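Side-chain contacts in cytochrome c (PDB 6RTE), which dehydrogenates dihydro-heme d1 in the biosynthesis of heme d1, and joins an eight-bladed beta-propeller to a small helical domain that carries heme c: residues A[148-153]-A[166-171]; A[160-165]-A[203-208]. One frame throughout, in Å; residues are numbered along the deposited sequence.

Interaction 1: residues A[148-153]-A[166-171]; sequences NLFVVV and DRFEPI
Asn148 and Asp166 bring their CA atoms to 7.1 Å and Phe150 and Phe168 to 8.8 Å; the segments run on into strands 150-154 and 169-175, which strand 159-164 separates. Leu149-Ile171 and Phe150-Phe168 meet over the middle strand, while Asn148 meets Asp166 at the turn where that strand ends. Asn148 ND2 gives a weak, bent hydrogen bond to Asp166 OD1, 3.1 Å long with an N-H...O angle of 127°. The amide and carboxylate planes are 59° apart, so the two groups do not lie flat against each other. Asparagine suits this place because its amide has two ends: OD1 is gripped by Arg456 N and Asn496 ND2, leaving ND2 to face the aspartate. On one face of the sheet Leu149 CD2 meets Ile171 CD1 at 3.7 Å, methyl against methyl, the two side chains crossing at about a right angle. Ile171 reaches there with CG1 placed between its backbone N and carbonyl carbon (chi1 64°). On the opposite face, the rings of Phe150 and Phe168 approach obliquely, CE2 of Phe150 lying 4.4 Å from CE1 of Phe168. Leu462 touches both rings, and Tyr460 meets Phe168 edge-to-face. Phe168 and Glu169 both face Asp164 in a G1 beta bulge, in which Phe168 takes the positive phi more often left to glycine. The chemistry is divided: apolar carbons meet on both faces, methyls on one and rings on the other, while the weak amide-carboxylate bond, with Asp166 exposed, adds a modest polar link at the turn.

Interaction 2: residues A[160-165]-A[203-208]; sequences VTILDG and TLYDLY
Ile162 presses its CD1 methyl to 3.6 Å from CD2 of Leu207, and this is the tight part of the contact. The same leucine methyl also lies 4.0 Å from Ile162 CG2, so it rests against both branches of the beta-branched side chain. Ile162 offers this broad surface because CG1 stands beside the backbone N and CG2 beside the carbonyl carbon (chi1 -52°), while a further bend at chi2, -60°, folds CD1 over. Leucine suits the facing position, because its branch point stands one carbon further out and carries CD2 across the 8.2 Å between the CA atoms of Ile162 and Leu207. Tyr205 forms the looser part. Its CE2 comes no nearer than 4.2 Å to Ile162 CG1, and the two side chains run alongside each other, pointing opposite ways, giving an oblique graze of a ring by a methylene. The ring gains firmer company outside the pair, where it stacks on Phe174 and touches Val193 and Val212. The chain leaves the strand after Asp206, and Tyr208, which takes no part in the contact, is partly open to solvent. There the corner is shaped by polar groups: Asp206 OD1 accepts from Tyr208 N at 3.0 Å in an Asx turn, the donor standing above the carboxylate plane, and Asp206 OD2 forms a salt bridge with Arg191 and accepts from Asn209 ND2. The contact joins two successive propeller blades through the third strand of each, counting outward from the inner one. Strand 159-164 lies between 150-154 and 169-175, and strand 201-206 between 192-197 and 211-217, with Phe174 of 169-175 reaching across to Tyr205.

Interactions 1 and 2 have centres about 8 Å apart and share one blade: strand 159-164, used by interaction 2, is the middle strand that interaction 1 spans. Probable backbone hydrogen bonds join them, Phe150 O to Leu163 N and Val152 N to Thr161 O, each 2.8 Å. Ile171 of interaction 1 also touches Ile162 of interaction 2, so apolar packing within the first blade runs on into the next. Strand 491-496, from the end of the chain, pairs with 150-154 and closes the propeller ring. Both contacts are structural packing of the propeller body, whereas heme c sits against the helical N-terminal domain, in a pocket that also draws on the propeller.

Interaction 1: residues A[148-153]-A[166-171]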
ATOM      1  N   ASN A 148      17.626  -3.244  11.201  1.00 32.39           N
ATOM      2  CA  ASN A 148      16.553  -3.010  12.157  1.00 32.70           C
ATOM      3  C   ASN A 148      15.925  -1.629  12.002  1.00 32.85           C
ATOM      4  O   ASN A 148      15.156  -1.209  12.871  1.00 32.40           O
ATOM      5  CB  ASN A 148      17.062  -3.203  13.587  1.00 37.38           C
ATOM      6  CG  ASN A 148      15.956  -3.623  14.536  1.00 39.16           C
ATOM      7  OD1 ASN A 148      14.878  -4.051  14.108  1.00 37.58           O
ATOM      8  ND2 ASN A 148      16.219  -3.515  15.831  1.00 42.79           N
ATOM      9  N   LEU A 149      16.237  -0.919  10.921  1.00 33.37           N
ATOM     10  CA  LEU A 149      15.586   0.352  10.631  1.00 34.03           C
ATOM     11  C   LEU A 149      14.100   0.166  10.350  1.00 32.77           C
ATOM     12  O   LEU A 149      13.688  -0.794   9.690  1.00 30.08           O
ATOM     13  CB  LEU A 149      16.225   1.018   9.411  1.00 32.51           C
ATOM     14  CG  LEU A 149      17.684   1.462   9.518  1.00 32.46           C
ATOM     15  CD1 LEU A 149      18.137   2.002   8.164  1.00 32.31           C
ATOM     16  CD2 LEU A 149      17.855   2.495  10.617  1.00 33.07           C
ATOM     17  N   PHE A 150      13.300   1.124  10.808  1.00 33.30           N
ATOM     18  CA  PHE A 150      11.910   1.231  10.388  1.00 31.94           C
ATOM     19  C   PHE A 150      11.751   2.381   9.404  1.00 31.30           C
ATOM     20  O   PHE A 150      12.271   3.479   9.631  1.00 32.42           O
ATOM     21  CB  PHE A 150      10.982   1.469  11.578  1.00 33.09           C
ATOM     22  CG  PHE A 150      10.816   0.285  12.470  1.00 34.15           C
ATOM     23  CD1 PHE A 150       9.782  -0.614  12.255  1.00 34.50           C
ATOM     24  CD2 PHE A 150      11.670   0.085  13.542  1.00 35.73           C
ATOM     25  CE1 PHE A 150       9.610  -1.695  13.094  1.00 35.45           C
ATOM     26  CE2 PHE A 150      11.510  -1.002  14.379  1.00 37.29           C
ATOM     27  CZ  PHE A 150      10.475  -1.895  14.150  1.00 36.51           C
ATOM     28  N   VAL A 151      11.024   2.131   8.329  1.00 29.59           N
ATOM     29  CA  VAL A 151      10.517   3.194   7.472  1.00 28.85           C
ATOM     30  C   VAL A 151       9.105   3.514   7.952  1.00 29.54           C
ATOM     31  O   VAL A 151       8.222   2.646   7.937  1.00 29.51           O
ATOM     32  CB  VAL A 151      10.533   2.771   5.995  1.00 27.05           C
ATOM     33  CG1 VAL A 151       9.941   3.855   5.093  1.00 25.51           C
ATOM     34  CG2 VAL A 151      11.959   2.449   5.558  1.00 27.33           C
ATOM     35  N   VAL A 152       8.893   4.745   8.402  1.00 29.93           N
ATOM     36  CA  VAL A 152       7.624   5.156   9.007  1.00 30.47           C
ATOM     37  C   VAL A 152       6.957   6.176   8.102  1.00 30.18           C
ATOM     38  O   VAL A 152       7.539   7.226   7.801  1.00 31.39           O
ATOM     39  CB  VAL A 152       7.821   5.729  10.418  1.00 32.86           C
ATOM     40  CG1 VAL A 152       6.462   6.095  11.026  1.00 35.31           C
ATOM     41  CG2 VAL A 152       8.532   4.742  11.282  1.00 32.32           C
ATOM     42  N   VAL A 153       5.738   5.872   7.675  1.00 29.37           N
ATOM     43  CA  VAL A 153       4.974   6.752   6.792  1.00 31.16           C
ATOM     44  C   VAL A 153       4.147   7.692   7.665  1.00 34.29           C
ATOM     45  O   VAL A 153       3.303   7.248   8.456  1.00 34.87           O
ATOM     46  CB  VAL A 153       4.095   5.939   5.834  1.00 32.39           C
ATOM     47  CG1 VAL A 153       3.254   6.853   4.957  1.00 34.81           C
ATOM     48  CG2 VAL A 153       4.969   5.047   4.933  1.00 30.35           C
ATOM     49  N   ASP A 166      16.542   0.010  17.391  1.00 41.98           N
ATOM     50  CA  ASP A 166      16.998  -0.341  18.727  1.00 45.14           C
ATOM     51  C   ASP A 166      16.891   0.819  19.703  1.00 47.88           C
ATOM     52  O   ASP A 166      16.594   0.605  20.886  1.00 51.57           O
ATOM     53  CB  ASP A 166      18.446  -0.837  18.668  1.00 48.71           C
ATOM     54  CG  ASP A 166      18.575  -2.144  17.907  1.00 52.39           C
ATOM     55  OD1 ASP A 166      17.970  -3.145  18.347  1.00 55.10           O
ATOM     56  OD2 ASP A 166      19.256  -2.167  16.862  1.00 52.86           O
ATOM     57  N   ARG A 167      17.129   2.046  19.240  1.00 47.09           N
ATOM     58  CA  ARG A 167      16.924   3.230  20.067  1.00 48.45           C
ATOM     59  C   ARG A 167      15.528   3.822  19.903  1.00 45.61           C
ATOM     60  O   ARG A 167      15.096   4.600  20.759  1.00 45.99           O
ATOM     61  CB  ARG A 167      17.966   4.309  19.732  1.00 51.09           C
ATOM     62  CG  ARG A 167      19.406   3.938  20.084  1.00 56.06           C
ATOM     63  CD  ARG A 167      20.329   5.162  20.124  1.00 63.81           C
ATOM     64  NE  ARG A 167      21.311   5.165  19.035  1.00 68.61           N
ATOM     65  CZ  ARG A 167      22.513   5.747  19.094  1.00 71.72           C
ATOM     66  NH1 ARG A 167      22.911   6.377  20.198  1.00 74.85           N
ATOM     67  NH2 ARG A 167      23.327   5.687  18.045  1.00 69.93           N
ATOM     68  N   PHE A 168      14.815   3.468  18.830  1.00 43.90           N
ATOM     69  CA  PHE A 168      13.498   4.035  18.544  1.00 44.55           C
ATOM     70  C   PHE A 168      13.581   5.558  18.484  1.00 46.83           C
ATOM     71  O   PHE A 168      12.761   6.281  19.057  1.00 46.87           O
ATOM     72  CB  PHE A 168      12.468   3.562  19.573  1.00 46.63           C
ATOM     73  CG  PHE A 168      12.354   2.067  19.654  1.00 45.51           C
ATOM     74  CD1 PHE A 168      11.819   1.347  18.595  1.00 42.41           C
ATOM     75  CD2 PHE A 168      12.800   1.382  20.771  1.00 47.99           C
ATOM     76  CE1 PHE A 168      11.719  -0.027  18.653  1.00 42.78           C
ATOM     77  CE2 PHE A 168      12.704   0.001  20.836  1.00 48.16           C
ATOM     78  CZ  PHE A 168      12.157  -0.702  19.774  1.00 45.33           C
ATOM     79  N   GLU A 169      14.601   6.041  17.784  1.00 48.06           N
ATOM     80  CA  GLU A 169      14.828   7.455  17.551  1.00 49.28           C
ATOM     81  C   GLU A 169      15.003   7.688  16.058  1.00 42.69           C
ATOM     82  O   GLU A 169      15.518   6.821  15.346  1.00 42.53           O
ATOM     83  CB  GLU A 169      16.077   7.954  18.291  1.00 52.82           C
ATOM     84  CG  GLU A 169      16.064   7.708  19.787  1.00 58.31           C
ATOM     85  CD  GLU A 169      17.420   7.975  20.425  1.00 65.20           C
ATOM     86  OE1 GLU A 169      18.288   8.567  19.744  1.00 67.09           O
ATOM     87  OE2 GLU A 169      17.622   7.590  21.597  1.00 69.11           O
ATOM     88  N   PRO A 170      14.582   8.848  15.559  1.00 40.79           N
ATOM     89  CA  PRO A 170      14.748   9.128  14.129  1.00 38.82           C
ATOM     90  C   PRO A 170      16.201   9.405  13.778  1.00 37.93           C
ATOM     91  O   PRO A 170      16.918  10.086  14.511  1.00 40.06           O
ATOM     92  CB  PRO A 170      13.864  10.359  13.896  1.00 40.69           C
ATOM     93  CG  PRO A 170      13.731  11.005  15.228  1.00 44.61           C
ATOM     94  CD  PRO A 170      13.880   9.931  16.270  1.00 42.60           C
ATOM     95  N   ILE A 171      16.637   8.853  12.648  1.00 37.34           N
ATOM     96  CA  ILE A 171      17.916   9.226  12.061  1.00 37.82           C
ATOM     97  C   ILE A 171      17.746  10.080  10.818  1.00 36.95           C
ATOM     98  O   ILE A 171      18.741  10.638  10.324  1.00 37.59           O
ATOM     99  CB  ILE A 171      18.792   7.992  11.746  1.00 38.07           C
ATOM    100  CG1 ILE A 171      18.155   7.099  10.684  1.00 38.17           C
ATOM    101  CG2 ILE A 171      19.039   7.185  13.022  1.00 39.04           C
ATOM    102  CD1 ILE A 171      19.090   5.986  10.209  1.00 38.77           C
TER

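Interaction 2: residues A[160-165]-A[203-208]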
ATOM      1  N   VAL A 160       8.230  11.027   5.682  1.00 31.43           N
ATOM      2  CA  VAL A 160       8.711   9.698   6.034  1.00 31.47           C
ATOM      3  C   VAL A 160       9.816   9.882   7.061  1.00 30.85           C
ATOM      4  O   VAL A 160      10.684  10.744   6.887  1.00 31.04           O
ATOM      5  CB  VAL A 160       9.240   8.931   4.810  1.00 31.37           C
ATOM      6  CG1 VAL A 160       9.992   7.647   5.244  1.00 33.55           C
ATOM      7  CG2 VAL A 160       8.105   8.608   3.843  1.00 30.42           C
ATOM      8  N   THR A 161       9.766   9.096   8.133  1.00 31.97           N
ATOM      9  CA  THR A 161      10.813   9.063   9.140  1.00 33.75           C
ATOM     10  C   THR A 161      11.537   7.732   9.053  1.00 34.62           C
ATOM     11  O   THR A 161      10.897   6.677   8.928  1.00 34.27           O
ATOM     12  CB  THR A 161      10.239   9.272  10.542  1.00 33.25           C
ATOM     13  OG1 THR A 161       9.943  10.656  10.717  1.00 34.81           O
ATOM     14  CG2 THR A 161      11.237   8.820  11.627  1.00 32.85           C
ATOM     15  N   ILE A 162      12.867   7.789   9.071  1.00 34.08           N
ATOM     16  CA  ILE A 162      13.704   6.598   9.166  1.00 31.11           C
ATOM     17  C   ILE A 162      14.056   6.440  10.633  1.00 32.81           C
ATOM     18  O   ILE A 162      14.624   7.355  11.245  1.00 34.10           O
ATOM     19  CB  ILE A 162      14.963   6.712   8.294  1.00 29.23           C
ATOM     20  CG1 ILE A 162      14.599   7.087   6.866  1.00 27.14           C
ATOM     21  CG2 ILE A 162      15.742   5.393   8.306  1.00 28.73           C
ATOM     22  CD1 ILE A 162      13.689   6.104   6.180  1.00 26.09           C
ATOM     23  N   LEU A 163      13.709   5.296  11.209  1.00 33.63           N
ATOM     24  CA  LEU A 163      13.829   5.087  12.647  1.00 37.28           C
ATOM     25  C   LEU A 163      14.885   4.035  12.955  1.00 35.16           C
ATOM     26  O   LEU A 163      14.876   2.950  12.370  1.00 33.06           O
ATOM     27  CB  LEU A 163      12.482   4.654  13.232  1.00 41.21           C
ATOM     28  CG  LEU A 163      12.256   4.882  14.720  1.00 45.77           C
ATOM     29  CD1 LEU A 163      11.915   6.346  14.976  1.00 47.26           C
ATOM     30  CD2 LEU A 163      11.155   3.959  15.219  1.00 46.76           C
ATOM     31  N   ASP A 164      15.792   4.373  13.874  1.00 37.06           N
ATOM     32  CA  ASP A 164      16.654   3.399  14.532  1.00 39.41           C
ATOM     33  C   ASP A 164      15.798   2.435  15.345  1.00 39.42           C
ATOM     34  O   ASP A 164      15.121   2.844  16.292  1.00 41.72           O
ATOM     35  CB  ASP A 164      17.646   4.157  15.425  1.00 43.83           C
ATOM     36  CG  ASP A 164      18.668   3.254  16.119  1.00 45.15           C
ATOM     37  OD1 ASP A 164      18.371   2.079  16.412  1.00 45.22           O
ATOM     38  OD2 ASP A 164      19.778   3.750  16.397  1.00 45.95           O
ATOM     39  N   GLY A 165      15.811   1.158  14.965  1.00 37.75           N
ATOM     40  CA  GLY A 165      14.926   0.175  15.570  1.00 38.71           C
ATOM     41  C   GLY A 165      15.354  -0.358  16.922  1.00 41.32           C
ATOM     42  O   GLY A 165      14.599  -1.116  17.537  1.00 42.83           O
ATOM     43  N   THR A 203       9.435   6.935  -5.969  1.00 22.32           N
ATOM     44  CA  THR A 203      10.615   7.509  -5.333  1.00 23.15           C
ATOM     45  C   THR A 203      11.549   6.383  -4.899  1.00 23.26           C
ATOM     46  O   THR A 203      11.115   5.419  -4.263  1.00 24.13           O
ATOM     47  CB  THR A 203      10.230   8.372  -4.114  1.00 26.53           C
ATOM     48  OG1 THR A 203       9.292   9.386  -4.509  1.00 28.06           O
ATOM     49  CG2 THR A 203      11.460   9.049  -3.482  1.00 28.29           C
ATOM     50  N   LEU A 204      12.828   6.508  -5.252  1.00 22.65           N
ATOM     51  CA  LEU A 204      13.879   5.597  -4.806  1.00 22.03           C
ATOM     52  C   LEU A 204      14.728   6.311  -3.766  1.00 22.00           C
ATOM     53  O   LEU A 204      15.269   7.388  -4.034  1.00 22.64           O
ATOM     54  CB  LEU A 204      14.735   5.142  -5.987  1.00 22.84           C
ATOM     55  CG  LEU A 204      15.998   4.327  -5.673  1.00 23.73           C
ATOM     56  CD1 LEU A 204      15.688   3.114  -4.806  1.00 23.22           C
ATOM     57  CD2 LEU A 204      16.668   3.920  -6.985  1.00 24.32           C
ATOM     58  N   TYR A 205      14.861   5.703  -2.584  1.00 21.93           N
ATOM     59  CA  TYR A 205      15.568   6.293  -1.456  1.00 23.46           C
ATOM     60  C   TYR A 205      16.661   5.344  -0.999  1.00 24.34           C
ATOM     61  O   TYR A 205      16.409   4.152  -0.805  1.00 22.90           O
ATOM     62  CB  TYR A 205      14.597   6.578  -0.307  1.00 23.79           C
ATOM     63  CG  TYR A 205      15.179   7.367   0.839  1.00 25.33           C
ATOM     64  CD1 TYR A 205      15.228   8.750   0.793  1.00 26.60           C
ATOM     65  CD2 TYR A 205      15.651   6.729   1.977  1.00 25.00           C
ATOM     66  CE1 TYR A 205      15.742   9.485   1.850  1.00 27.43           C
ATOM     67  CE2 TYR A 205      16.174   7.461   3.041  1.00 25.32           C
ATOM     68  CZ  TYR A 205      16.212   8.833   2.963  1.00 26.74           C
ATOM     69  OH  TYR A 205      16.712   9.562   3.994  1.00 27.66           O
ATOM     70  N   ASP A 206      17.866   5.876  -0.819  1.00 26.57           N
ATOM     71  CA  ASP A 206      19.029   5.110  -0.389  1.00 26.47           C
ATOM     72  C   ASP A 206      19.159   5.240   1.123  1.00 26.86           C
ATOM     73  O   ASP A 206      19.545   6.296   1.631  1.00 27.18           O
ATOM     74  CB  ASP A 206      20.284   5.617  -1.092  1.00 28.05           C
ATOM     75  CG  ASP A 206      21.549   4.892  -0.638  1.00 28.28           C
ATOM     76  OD1 ASP A 206      21.459   3.934   0.160  1.00 27.62           O
ATOM     77  OD2 ASP A 206      22.635   5.303  -1.088  1.00 28.62           O
ATOM     78  N   LEU A 207      18.830   4.165   1.848  1.00 26.31           N
ATOM     79  CA  LEU A 207      18.869   4.231   3.307  1.00 27.47           C
ATOM     80  C   LEU A 207      20.282   4.429   3.825  1.00 26.69           C
ATOM     81  O   LEU A 207      20.472   5.088   4.860  1.00 28.59           O
ATOM     82  CB  LEU A 207      18.259   2.967   3.913  1.00 28.58           C
ATOM     83  CG  LEU A 207      16.740   2.818   3.777  1.00 27.69           C
ATOM     84  CD1 LEU A 207      16.311   1.385   4.080  1.00 27.44           C
ATOM     85  CD2 LEU A 207      16.022   3.807   4.690  1.00 28.44           C
ATOM     86  N   TYR A 208      21.290   3.881   3.137  1.00 25.58           N
ATOM     87  CA  TYR A 208      22.656   4.023   3.632  1.00 26.27           C
ATOM     88  C   TYR A 208      23.121   5.476   3.600  1.00 26.53           C
ATOM     89  O   TYR A 208      23.830   5.927   4.508  1.00 28.18           O
ATOM     90  CB  TYR A 208      23.637   3.171   2.822  1.00 27.13           C
ATOM     91  CG  TYR A 208      23.540   1.687   3.055  1.00 29.20           C
ATOM     92  CD1 TYR A 208      22.538   1.146   3.843  1.00 29.35           C
ATOM     93  CD2 TYR A 208      24.457   0.823   2.468  1.00 33.28           C
ATOM     94  CE1 TYR A 208      22.432  -0.215   4.032  1.00 32.55           C
ATOM     95  CE2 TYR A 208      24.367  -0.543   2.658  1.00 35.96           C
ATOM     96  CZ  TYR A 208      23.354  -1.055   3.445  1.00 36.77           C
ATOM     97  OH  TYR A 208      23.252  -2.407   3.642  1.00 39.72           O
TER